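Local coordinates for extracellular solute-binding protein family 1 (Pseudothermotoga lettingae, PDB 5CI5) that binds the sugar alpha-D-tagatose and probably delivers it, as an extracellular solute-binding protein, to an ABC transporter for uptake, at residues T112-P117 with P340-V345. Sequence-based numbering, arbitrary orientation.
Sequences TAQIWP and PTRMDV
With CG of Trp116 anti to its carbonyl carbon (chi1 -64°) and CG of Met343 set the same way (chi1 -71°), the indole and the selenomethionine chain are brought against each other beside an isolated beta bridge, Ile115 with Arg342. Met343 CG sits squarely over the six-membered ring, 3.4 Å from its centroid, a CH-pi contact; SE of the same residue lies obliquely to that ring, a Met-aromatic contact. Two backbone bonds make the bridge: Met343 N gives its hydrogen to Gln114 O (2.8 Å), and Trp116 N meets Thr341 O at 3.1 Å. At the indole edge, NE1 reaches Pro340 O in a weak bond, while Phe364 packs edge-to-face on the ring.

Arg342 is the N-cap residue of helix 343-348, and the bent Gln114 chain carries OE1 to Asp344 N in that first turn, another weak bond (2.9 Å). The contact thus ties the loop after helix 103-108 to the junction of strand 339-340 and helix 343-348, on a flank of the lobe built round the mixed sheet of this periplasmic-binding-protein fold; the side chain of Thr341 is about 11 Å from the bound tagatose. Glu110 holds Arg342 NH1 in a salt bridge. Side-on, the guanidinium grips Asp344 through both syn lone pairs, NE to OD1 at 3.0 Å and NH2 to OD2 at 2.9 Å, and Gln114 CB rests over one guanidinium face.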
loop_
_atom_site.group_PDB
_atom_site.type_symbol
_atom_site.label_atom_id
_atom_site.label_comp_id
_atom_site.label_asym_id
_atom_site.label_seq_id
_atom_site.Cartn_x
_atom_site.Cartn_y
_atom_site.Cartn_z
ATOM N N THR A 112 10.133 18.778 -8.226
ATOM C CA THR A 112 9.283 17.982 -9.107
ATOM C C THR A 112 10.076 16.917 -9.871
ATOM O O THR A 112 9.638 15.768 -9.975
ATOM C CB THR A 112 8.529 18.911 -10.063
ATOM O OG1 THR A 112 7.704 19.785 -9.271
ATOM C CG2 THR A 112 7.666 18.149 -11.057
ATOM N N ALA A 113 11.234 17.307 -10.399
ATOM C CA ALA A 113 12.084 16.411 -11.187
ATOM C C ALA A 113 12.723 15.301 -10.354
ATOM O O ALA A 113 13.291 14.362 -10.917
ATOM C CB ALA A 113 13.163 17.212 -11.895
ATOM N N GLN A 114 12.634 15.403 -9.028
ATOM C CA GLN A 114 13.145 14.354 -8.126
ATOM C C GLN A 114 12.104 13.271 -7.802
ATOM O O GLN A 114 12.465 12.225 -7.301
ATOM C CB GLN A 114 13.670 14.967 -6.830
ATOM C CG GLN A 114 15.016 15.710 -7.032
ATOM C CD GLN A 114 16.061 14.804 -7.619
ATOM O OE1 GLN A 114 16.302 13.714 -7.109
ATOM N NE2 GLN A 114 16.663 15.227 -8.738
ATOM N N ILE A 115 10.821 13.496 -8.089
ATOM C CA ILE A 115 9.808 12.475 -7.779
ATOM C C ILE A 115 10.003 11.320 -8.751
ATOM O O ILE A 115 10.186 11.559 -9.964
ATOM C CB ILE A 115 8.362 13.068 -7.889
ATOM C CG1 ILE A 115 8.242 14.278 -6.952
ATOM C CG2 ILE A 115 7.273 12.017 -7.636
ATOM C CD1 ILE A 115 8.434 13.947 -5.500
ATOM N N TRP A 116 10.026 10.086 -8.240
ATOM C CA TRP A 116 10.120 8.921 -9.119
ATOM C C TRP A 116 9.052 9.008 -10.213
ATOM O O TRP A 116 7.880 9.171 -9.924
ATOM C CB TRP A 116 9.949 7.624 -8.353
ATOM C CG TRP A 116 10.993 7.330 -7.330
ATOM C CD1 TRP A 116 10.860 7.460 -5.988
ATOM C CD2 TRP A 116 12.320 6.834 -7.565
ATOM N NE1 TRP A 116 12.030 7.086 -5.365
ATOM C CE2 TRP A 116 12.936 6.689 -6.312
ATOM C CE3 TRP A 116 13.042 6.497 -8.718
ATOM C CZ2 TRP A 116 14.247 6.211 -6.169
ATOM C CZ3 TRP A 116 14.361 6.030 -8.571
ATOM C CH2 TRP A 116 14.937 5.899 -7.312
ATOM N N PRO A 117 9.452 8.881 -11.478
ATOM C CA PRO A 117 8.490 9.217 -12.537
ATOM C C PRO A 117 7.316 8.276 -12.688
ATOM O O PRO A 117 6.298 8.712 -13.258
ATOM C CB PRO A 117 9.335 9.180 -13.821
ATOM C CG PRO A 117 10.707 9.127 -13.415
ATOM C CD PRO A 117 10.804 8.649 -12.008
ATOM N N PRO A 340 11.004 7.225 0.384
ATOM C CA PRO A 340 10.778 8.586 -0.092
ATOM C C PRO A 340 10.344 8.578 -1.549
ATOM O O PRO A 340 10.857 7.777 -2.331
ATOM C CB PRO A 340 12.157 9.271 0.048
ATOM C CG PRO A 340 12.986 8.371 0.976
ATOM C CD PRO A 340 12.383 7.005 0.883
ATOM N N THR A 341 9.421 9.461 -1.908
ATOM C CA THR A 341 9.116 9.713 -3.314
ATOM C C THR A 341 10.226 10.507 -4.016
ATOM O O THR A 341 10.239 10.548 -5.230
ATOM C CB THR A 341 7.804 10.469 -3.474
ATOM O OG1 THR A 341 7.870 11.718 -2.769
ATOM C CG2 THR A 341 6.668 9.618 -2.937
ATOM N N ARG A 342 11.132 11.123 -3.253
ATOM C CA ARG A 342 12.279 11.849 -3.823
ATOM C C ARG A 342 13.479 10.930 -4.087
ATOM O O ARG A 342 13.976 10.265 -3.179
ATOM C CB ARG A 342 12.749 12.964 -2.894
ATOM C CG ARG A 342 11.758 14.106 -2.621
ATOM C CD ARG A 342 12.399 15.120 -1.679
ATOM N NE ARG A 342 13.473 15.829 -2.386
ATOM C CZ ARG A 342 13.422 17.070 -2.847
ATOM N NH1 ARG A 342 12.357 17.842 -2.664
ATOM N NH2 ARG A 342 14.473 17.551 -3.505
HETATM N N MSE A 343 13.966 10.963 -5.322
HETATM C CA MSE A 343 15.120 10.176 -5.749
HETATM C C MSE A 343 16.375 10.596 -4.989
HETATM O O MSE A 343 17.114 9.737 -4.506
HETATM C CB MSE A 343 15.348 10.324 -7.247
HETATM C CG MSE A 343 14.303 9.634 -8.058
HETATM SE SE MSE A 343 14.755 9.541 -9.937
HETATM C CE MSE A 343 14.429 11.390 -10.366
ATOM N N ASP A 344 16.599 11.905 -4.857
ATOM C CA ASP A 344 17.827 12.360 -4.201
ATOM C C ASP A 344 17.897 11.864 -2.747
ATOM O O ASP A 344 18.959 11.436 -2.321
ATOM C CB ASP A 344 18.006 13.880 -4.285
ATOM C CG ASP A 344 16.787 14.698 -3.834
ATOM O OD1 ASP A 344 15.794 14.147 -3.290
ATOM O OD2 ASP A 344 16.858 15.945 -4.020
ATOM N N VAL A 345 16.789 11.844 -2.002
ATOM C CA VAL A 345 16.826 11.290 -0.652
ATOM C C VAL A 345 17.099 9.785 -0.642
ATOM O O VAL A 345 17.864 9.279 0.207
ATOM C CB VAL A 345 15.509 11.587 0.091
ATOM C CG1 VAL A 345 15.497 10.964 1.446
ATOM C CG2 VAL A 345 15.316 13.080 0.217
#